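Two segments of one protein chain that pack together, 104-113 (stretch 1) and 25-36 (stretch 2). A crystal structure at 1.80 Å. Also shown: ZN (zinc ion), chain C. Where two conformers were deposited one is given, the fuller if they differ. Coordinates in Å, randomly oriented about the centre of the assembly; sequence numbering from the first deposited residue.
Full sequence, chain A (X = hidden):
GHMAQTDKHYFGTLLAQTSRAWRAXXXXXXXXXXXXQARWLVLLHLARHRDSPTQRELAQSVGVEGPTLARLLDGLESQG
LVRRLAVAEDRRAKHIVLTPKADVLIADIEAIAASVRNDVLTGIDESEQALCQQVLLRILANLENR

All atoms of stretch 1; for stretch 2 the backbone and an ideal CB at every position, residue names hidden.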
ATOM      1  N   VAL A 104     -23.348  12.519  -7.002  1.00 28.93           N
ATOM      2  CA  VAL A 104     -23.893  11.169  -7.348  1.00 30.43           C
ATOM      3  C   VAL A 104     -22.745  10.190  -7.463  1.00 28.29           C
ATOM      4  O   VAL A 104     -22.894   9.003  -7.164  1.00 29.06           O
ATOM      5  CB  VAL A 104     -24.861  11.042  -8.612  1.00 30.82           C
ATOM      6  CG1 VAL A 104     -26.190  11.773  -8.400  1.00 34.75           C
ATOM      7  CG2 VAL A 104     -24.195  11.456  -9.887  1.00 33.98           C
ATOM      8  N   LEU A 105     -21.573  10.712  -7.824  1.00 26.02           N
ATOM      9  CA  LEU A 105     -20.414   9.879  -7.936  1.00 22.32           C
ATOM     10  C   LEU A 105     -19.929   9.385  -6.566  1.00 20.62           C
ATOM     11  O   LEU A 105     -19.723   8.177  -6.394  1.00 20.10           O
ATOM     12  CB  LEU A 105     -19.271  10.617  -8.665  1.00 23.26           C
ATOM     13  CG  LEU A 105     -18.001   9.802  -8.771  1.00 23.56           C
ATOM     14  CD1 LEU A 105     -18.274   8.490  -9.624  1.00 26.73           C
ATOM     15  CD2 LEU A 105     -16.957  10.708  -9.445  1.00 24.09           C
ATOM     16  N   ILE A 106     -19.679  10.296  -5.638  1.00 19.56           N
ATOM     17  CA  ILE A 106     -19.248   9.911  -4.283  1.00 19.70           C
ATOM     18  C   ILE A 106     -20.252   8.984  -3.628  1.00 18.58           C
ATOM     19  O   ILE A 106     -19.844   8.030  -2.930  1.00 16.67           O
ATOM     20  CB  ILE A 106     -19.138  11.114  -3.357  1.00 21.87           C
ATOM     21  CG1 ILE A 106     -18.068  12.093  -3.878  1.00 24.48           C
ATOM     22  CG2 ILE A 106     -18.829  10.667  -1.902  1.00 24.69           C
ATOM     23  CD1 ILE A 106     -16.816  11.519  -3.960  1.00 25.93           C
ATOM     24  N   ALA A 107     -21.547   9.254  -3.799  1.00 17.91           N
ATOM     25  CA  ALA A 107     -22.535   8.315  -3.215  1.00 19.14           C
ATOM     26  C   ALA A 107     -22.300   6.857  -3.697  1.00 19.01           C
ATOM     27  O   ALA A 107     -22.377   5.879  -2.903  1.00 18.30           O
ATOM     28  CB  ALA A 107     -23.924   8.777  -3.563  1.00 22.37           C
ATOM     29  N   ASP A 108     -22.078   6.690  -5.007  1.00 15.67           N
ATOM     30  CA  ASP A 108     -21.812   5.396  -5.554  1.00 18.39           C
ATOM     31  C   ASP A 108     -20.507   4.799  -5.054  1.00 15.17           C
ATOM     32  O   ASP A 108     -20.477   3.635  -4.746  1.00 15.56           O
ATOM     33  CB  ASP A 108     -21.846   5.404  -7.106  1.00 19.35           C
ATOM     34  CG  ASP A 108     -23.253   5.668  -7.650  1.00 28.32           C
ATOM     35  OD1 ASP A 108     -24.214   5.605  -6.860  1.00 32.66           O
ATOM     36  OD2 ASP A 108     -23.398   5.983  -8.857  1.00 36.84           O
ATOM     37  N   ILE A 109     -19.458   5.581  -4.997  1.00 13.23           N
ATOM     38  CA  ILE A 109     -18.167   5.121  -4.479  1.00 12.71           C
ATOM     39  C   ILE A 109     -18.272   4.679  -3.011  1.00 13.77           C
ATOM     40  O   ILE A 109     -17.769   3.601  -2.633  1.00 12.15           O
ATOM     41  CB  ILE A 109     -17.113   6.252  -4.606  1.00 12.86           C
ATOM     42  CG1 ILE A 109     -16.925   6.549  -6.128  1.00 12.60           C
ATOM     43  CG2 ILE A 109     -15.749   5.829  -3.940  1.00 12.54           C
ATOM     44  CD1 ILE A 109     -15.870   7.691  -6.299  1.00 16.89           C
ATOM     45  N   GLU A 110     -18.974   5.464  -2.190  0.50 12.58           N
ATOM     46  CA  GLU A 110     -19.135   5.029  -0.795  0.50 14.29           C
ATOM     47  C   GLU A 110     -19.957   3.752  -0.670  0.50 13.78           C
ATOM     48  O   GLU A 110     -19.636   2.908   0.155  0.50 14.44           O
ATOM     49  CB  GLU A 110     -19.690   6.139   0.084  0.50 15.38           C
ATOM     50  CG  GLU A 110     -18.665   7.205   0.360  0.50 17.00           C
ATOM     51  CD  GLU A 110     -17.616   6.780   1.375  0.50 22.71           C
ATOM     52  OE1 GLU A 110     -17.247   7.619   2.207  0.50 25.75           O
ATOM     53  OE2 GLU A 110     -17.181   5.612   1.380  0.50 26.41           O
ATOM     54  N   ALA A 111     -21.000   3.617  -1.469  1.00 14.23           N
ATOM     55  CA  ALA A 111     -21.841   2.441  -1.399  1.00 13.94           C
ATOM     56  C   ALA A 111     -20.959   1.228  -1.777  1.00 13.42           C
ATOM     57  O   ALA A 111     -20.998   0.157  -1.141  1.00 12.01           O
ATOM     58  CB  ALA A 111     -23.038   2.559  -2.317  1.00 14.34           C
ATOM     59  N   ILE A 112     -20.145   1.419  -2.814  1.00 11.64           N
ATOM     60  CA  ILE A 112     -19.301   0.263  -3.261  1.00 12.04           C
ATOM     61  C   ILE A 112     -18.209  -0.043  -2.227  1.00 12.06           C
ATOM     62  O   ILE A 112     -17.959  -1.211  -1.926  1.00 12.29           O
ATOM     63  CB  ILE A 112     -18.701   0.562  -4.687  1.00 13.12           C
ATOM     64  CG1 ILE A 112     -19.852   0.595  -5.707  1.00 14.63           C
ATOM     65  CG2 ILE A 112     -17.649  -0.444  -5.054  1.00 14.40           C
ATOM     66  CD1 ILE A 112     -19.440   1.183  -7.126  1.00 10.55           C
ATOM     67  N   ALA A 113     -17.622   0.994  -1.620  1.00 12.52           N
ATOM     68  CA  ALA A 113     -16.615   0.794  -0.571  1.00 11.99           C
ATOM     69  C   ALA A 113     -17.260   0.077   0.678  1.00 12.04           C
ATOM     70  O   ALA A 113     -16.634  -0.840   1.238  1.00 11.22           O
ATOM     71  CB  ALA A 113     -16.015   2.097  -0.144  1.00 11.33           C
ATOM     72  N   UNK A  25      -9.422  -5.015  -4.764  1.00 10.81           N
ATOM     73  CA  UNK A  25     -10.845  -5.375  -4.860  1.00 10.53           C
ATOM     74  C   UNK A  25     -11.732  -4.110  -5.021  1.00 10.92           C
ATOM     75  O   UNK A  25     -12.658  -4.064  -5.819  1.00 11.37           O
ATOM     76  CB  UNK A  25     -11.269  -6.163  -3.619  1.00 10.53           C
ATOM     77  N   UNK A  26     -11.419  -3.080  -4.247  1.00 10.29           N
ATOM     78  CA  UNK A  26     -12.162  -1.820  -4.401  1.00 12.46           C
ATOM     79  C   UNK A  26     -11.909  -1.260  -5.812  1.00 12.31           C
ATOM     80  O   UNK A  26     -12.861  -0.781  -6.465  1.00 12.25           O
ATOM     81  CB  UNK A  26     -11.749  -0.806  -3.332  1.00 12.46           C
ATOM     82  N   UNK A  27     -10.665  -1.280  -6.285  1.00 10.76           N
ATOM     83  CA  UNK A  27     -10.368  -0.753  -7.640  1.00 13.30           C
ATOM     84  C   UNK A  27     -11.157  -1.549  -8.675  1.00 13.38           C
ATOM     85  O   UNK A  27     -11.707  -0.951  -9.579  1.00 12.69           O
ATOM     86  CB  UNK A  27      -8.870  -0.823  -7.946  1.00 13.30           C
ATOM     87  N   UNK A  28     -11.249  -2.873  -8.507  1.00 10.86           N
ATOM     88  CA  UNK A  28     -12.119  -3.713  -9.379  1.00 10.94           C
ATOM     89  C   UNK A  28     -13.593  -3.296  -9.339  1.00  9.85           C
ATOM     90  O   UNK A  28     -14.223  -3.107 -10.389  1.00 11.97           O
ATOM     91  CB  UNK A  28     -12.009  -5.182  -8.964  1.00 10.94           C
ATOM     92  N   UNK A  29     -14.148  -3.111  -8.136  1.00 10.34           N
ATOM     93  CA  UNK A  29     -15.567  -2.739  -8.057  1.00 11.34           C
ATOM     94  C   UNK A  29     -15.867  -1.338  -8.524  1.00 12.15           C
ATOM     95  O   UNK A  29     -17.019  -1.078  -8.917  1.00 12.59           O
ATOM     96  CB  UNK A  29     -16.062  -2.890  -6.617  1.00 11.34           C
ATOM     97  N   UNK A  30     -14.830  -0.481  -8.550  1.00  9.43           N
ATOM     98  CA  UNK A  30     -14.982   0.875  -9.000  1.00 10.49           C
ATOM     99  C   UNK A  30     -14.594   1.087 -10.515  1.00 13.62           C
ATOM    100  O   UNK A  30     -14.690   2.251 -10.997  1.00 14.24           O
ATOM    101  CB  UNK A  30     -14.129   1.775  -8.103  1.00 10.49           C
ATOM    102  N   UNK A  31     -14.171   0.006 -11.194  1.00 12.45           N
ATOM    103  CA  UNK A  31     -13.470   0.089 -12.469  1.00 15.37           C
ATOM    104  C   UNK A  31     -14.349   0.690 -13.611  1.00 16.83           C
ATOM    105  O   UNK A  31     -13.801   1.218 -14.665  1.00 18.14           O
ATOM    106  CB  UNK A  31     -12.988  -1.308 -12.864  1.00 15.37           C
ATOM    107  N   UNK A  32     -15.657   0.672 -13.406  1.00 17.27           N
ATOM    108  CA  UNK A  32     -16.625   1.166 -14.410  1.00 17.24           C
ATOM    109  C   UNK A  32     -16.634   2.693 -14.423  1.00 19.07           C
ATOM    110  O   UNK A  32     -17.135   3.323 -15.370  1.00 18.01           O
ATOM    111  CB  UNK A  32     -18.030   0.634 -14.121  1.00 17.24           C
ATOM    112  N   UNK A  33     -16.092   3.285 -13.365  1.00 17.78           N
ATOM    113  CA  UNK A  33     -16.241   4.748 -13.198  1.00 20.32           C
ATOM    114  C   UNK A  33     -15.160   5.509 -13.957  1.00 22.19           C
ATOM    115  O   UNK A  33     -15.221   6.742 -14.040  1.00 23.66           O
ATOM    116  CB  UNK A  33     -16.189   5.125 -11.716  1.00 20.32           C
ATOM    117  N   UNK A  34     -14.192   4.772 -14.498  1.00 23.17           N
ATOM    118  CA  UNK A  34     -13.078   5.388 -15.301  1.00 26.50           C
ATOM    119  C   UNK A  34     -12.188   6.297 -14.459  1.00 28.61           C
ATOM    120  O   UNK A  34     -11.545   7.234 -14.969  1.00 29.74           O
ATOM    121  CB  UNK A  34     -13.646   6.199 -16.467  1.00 26.50           C
ATOM    122  N   UNK A  35     -12.103   6.035 -13.157  1.00 26.42           N
ATOM    123  CA  UNK A  35     -11.307   6.917 -12.291  1.00 27.72           C
ATOM    124  C   UNK A  35     -10.010   6.244 -12.008  1.00 30.22           C
ATOM    125  O   UNK A  35      -9.819   5.654 -10.911  1.00 33.15           O
ATOM    126  CB  UNK A  35     -12.033   7.255 -10.987  1.00 27.72           C
ATOM    127  N   UNK A  36      -9.100   6.374 -12.959  1.00 30.90           N
ATOM    128  CA  UNK A  36      -7.898   5.603 -13.018  1.00 32.50           C
ATOM    129  C   UNK A  36      -6.857   6.208 -12.119  1.00 32.29           C
ATOM    130  O   UNK A  36      -7.030   7.325 -11.597  1.00 30.78           O
ATOM    131  CB  UNK A  36      -7.385   5.502 -14.456  1.00 32.50           C
TER
HETATM  132 ZN    ZN C 203     -16.782  -1.134 -12.116  0.70 29.28          ZN

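Stretch 1 is a helix that offers L105, I109, I112 and A113, an almost wholly apolar surface; the helical part of stretch 2 runs at 135° to it.

At position 25 the ideal CB finds nothing of stretch 1 within reach, so the contact leaves the choice open. It is E25.

Position 26 points sideways and its CB is also distant, but A113 is small and leaves room above the helix backbone. A long apolar chain would suit, leucine or methionine among others. The residue is L26, whose CD1 reaches to 3.7 Å from A113 CA and 4.1 Å from I112 CG2.

Positions 27 and 28 are out of reach, and polar residues are as likely as any. They are D27 and R28.

Position 29 points toward stretch 1, and its ideal CB lies only 3.3 Å from I112 CG2. With so little space, a chain that turns aside after CB is the natural expectation. R29 is found, its CB 3.4 Å from I112 CG2; the rest of the chain turns back along its own helix, where R29 NE donates to E25 OE2 at 2.7 Å in a salt bridge one turn apart.

At position 30 the CB points sideways, 5.2 Å from I112 CG2, beside a groove between I109 and I112. A branched or long aliphatic chain would fill it; L30 does, with CD2 3.7 Å from I112 CD1 and 3.9 Å from I109 CA.

Position 31 has no neighbour in stretch 1. S31 turns its OG to R28 O, 2.8 Å away.

Position 32 points sideways, but the zinc ion lies near its backbone N and D108 offers a carboxylate farther off. A metal ligand is favoured, histidine, aspartate or cysteine. H32 binds zinc through ND1 at 2.2 Å and through its backbone N at 2.5 Å. Its NE2 donates to a water 2.8 Å away, which is weakly bonded to D108 OD2 at 3.4 Å, while the ring edge meets I112, with CE1 3.6 Å from I112 CD1.

Position 33 points toward stretch 1, its CB 4.5 Å from L105 CD1, and any medium-sized apolar chain is plausible. L33 places CD1 3.8 Å from both L105 CD1 and I109 CG1.

Position 34 has a positive phi of 65°, which favours glycine, and G34 is found.

Position 35 points toward stretch 1 from farther off, so a long apolar chain, leucine or methionine for example, would suit and could reach L105 and I109; L35 is found, its CD1 3.9 Å from I109 CD1 and 4.1 Å from L105 CD2.

Position 36, remote, is S36.

Stretch 2 25-36: ELDRRLSHLGLS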
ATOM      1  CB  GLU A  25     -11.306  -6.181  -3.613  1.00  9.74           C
ATOM      2  CG  GLU A  25     -12.807  -6.565  -3.693  1.00 12.48           C
ATOM      3  CD  GLU A  25     -13.158  -7.550  -4.881  1.00 12.05           C
ATOM      4  OE1 GLU A  25     -12.260  -8.239  -5.448  1.00 13.88           O
ATOM      5  OE2 GLU A  25     -14.385  -7.608  -5.219  1.00 13.27           O
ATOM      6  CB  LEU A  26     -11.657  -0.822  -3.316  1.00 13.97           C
ATOM      7  CG  LEU A  26     -12.499   0.418  -3.109  1.00 19.59           C
ATOM      8  CD1 LEU A  26     -14.088   0.277  -3.239  1.00 19.37           C
ATOM      9  CD2 LEU A  26     -12.110   0.793  -1.695  1.00 26.79           C
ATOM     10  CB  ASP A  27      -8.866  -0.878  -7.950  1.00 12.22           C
ATOM     11  CG  ASP A  27      -8.476  -0.161  -9.260  1.00 16.77           C
ATOM     12  OD1 ASP A  27      -8.707   1.063  -9.366  1.00 18.55           O
ATOM     13  OD2 ASP A  27      -8.001  -0.864 -10.143  1.00 16.62           O
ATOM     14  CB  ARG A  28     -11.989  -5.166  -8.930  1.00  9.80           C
ATOM     15  CG  ARG A  28     -13.095  -6.108  -9.466  1.00 10.44           C
ATOM     16  CD  ARG A  28     -12.929  -7.583  -8.971  1.00 12.97           C
ATOM     17  NE  ARG A  28     -14.028  -8.407  -9.421  1.00 10.97           N
ATOM     18  CZ  ARG A  28     -14.013  -9.090 -10.594  1.00 14.88           C
ATOM     19  NH1 ARG A  28     -15.028  -9.864 -10.976  1.00 15.69           N
ATOM     20  NH2 ARG A  28     -12.996  -8.995 -11.377  1.00 16.33           N
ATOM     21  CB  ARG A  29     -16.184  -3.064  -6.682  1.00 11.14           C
ATOM     22  CG  ARG A  29     -15.949  -4.574  -6.311  1.00 11.49           C
ATOM     23  CD  ARG A  29     -16.976  -4.926  -5.224  1.00 17.13           C
ATOM     24  NE  ARG A  29     -16.487  -6.121  -4.559  1.00 14.32           N
ATOM     25  CZ  ARG A  29     -17.111  -6.626  -3.519  1.00 14.24           C
ATOM     26  NH1 ARG A  29     -18.186  -5.963  -3.073  1.00 14.15           N
ATOM     27  NH2 ARG A  29     -16.607  -7.718  -2.917  1.00 14.13           N
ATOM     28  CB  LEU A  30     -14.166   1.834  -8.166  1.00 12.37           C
ATOM     29  CG  LEU A  30     -14.651   1.903  -6.707  1.00 11.61           C
ATOM     30  CD1 LEU A  30     -13.736   2.724  -5.856  1.00 14.61           C
ATOM     31  CD2 LEU A  30     -16.087   2.544  -6.569  1.00 12.20           C
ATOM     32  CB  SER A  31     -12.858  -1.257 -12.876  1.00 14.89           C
ATOM     33  OG  SER A  31     -13.937  -2.163 -13.025  1.00 12.31           O
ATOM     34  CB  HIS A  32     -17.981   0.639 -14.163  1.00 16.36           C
ATOM     35  CG  HIS A  32     -18.578   1.050 -12.858  1.00 17.88           C
ATOM     36  ND1 HIS A  32     -18.067   0.642 -11.644  1.00 18.01           N
ATOM     37  CD2 HIS A  32     -19.658   1.815 -12.579  1.00 21.57           C
ATOM     38  CE1 HIS A  32     -18.811   1.148 -10.673  1.00 19.81           C
ATOM     39  NE2 HIS A  32     -19.793   1.847 -11.213  1.00 16.44           N
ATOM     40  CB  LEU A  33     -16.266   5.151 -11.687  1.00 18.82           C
ATOM     41  CG  LEU A  33     -17.411   4.510 -10.934  1.00 20.19           C
ATOM     42  CD1 LEU A  33     -17.240   4.809  -9.458  1.00 21.41           C
ATOM     43  CD2 LEU A  33     -18.803   4.991 -11.360  1.00 16.97           C
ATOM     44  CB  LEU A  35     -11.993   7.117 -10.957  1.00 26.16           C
ATOM     45  CG  LEU A  35     -13.269   7.930 -11.013  1.00 27.42           C
ATOM     46  CD1 LEU A  35     -14.110   7.708  -9.771  1.00 22.43           C
ATOM     47  CD2 LEU A  35     -12.878   9.381 -11.194  1.00 29.18           C
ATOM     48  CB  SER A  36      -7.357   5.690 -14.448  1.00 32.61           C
ATOM     49  OG  SER A  36      -8.378   5.483 -15.449  1.00 38.13           O
TER
HETATM   50  O   HOH W   1     -21.961   3.098  -9.914  1.00 32.28           O
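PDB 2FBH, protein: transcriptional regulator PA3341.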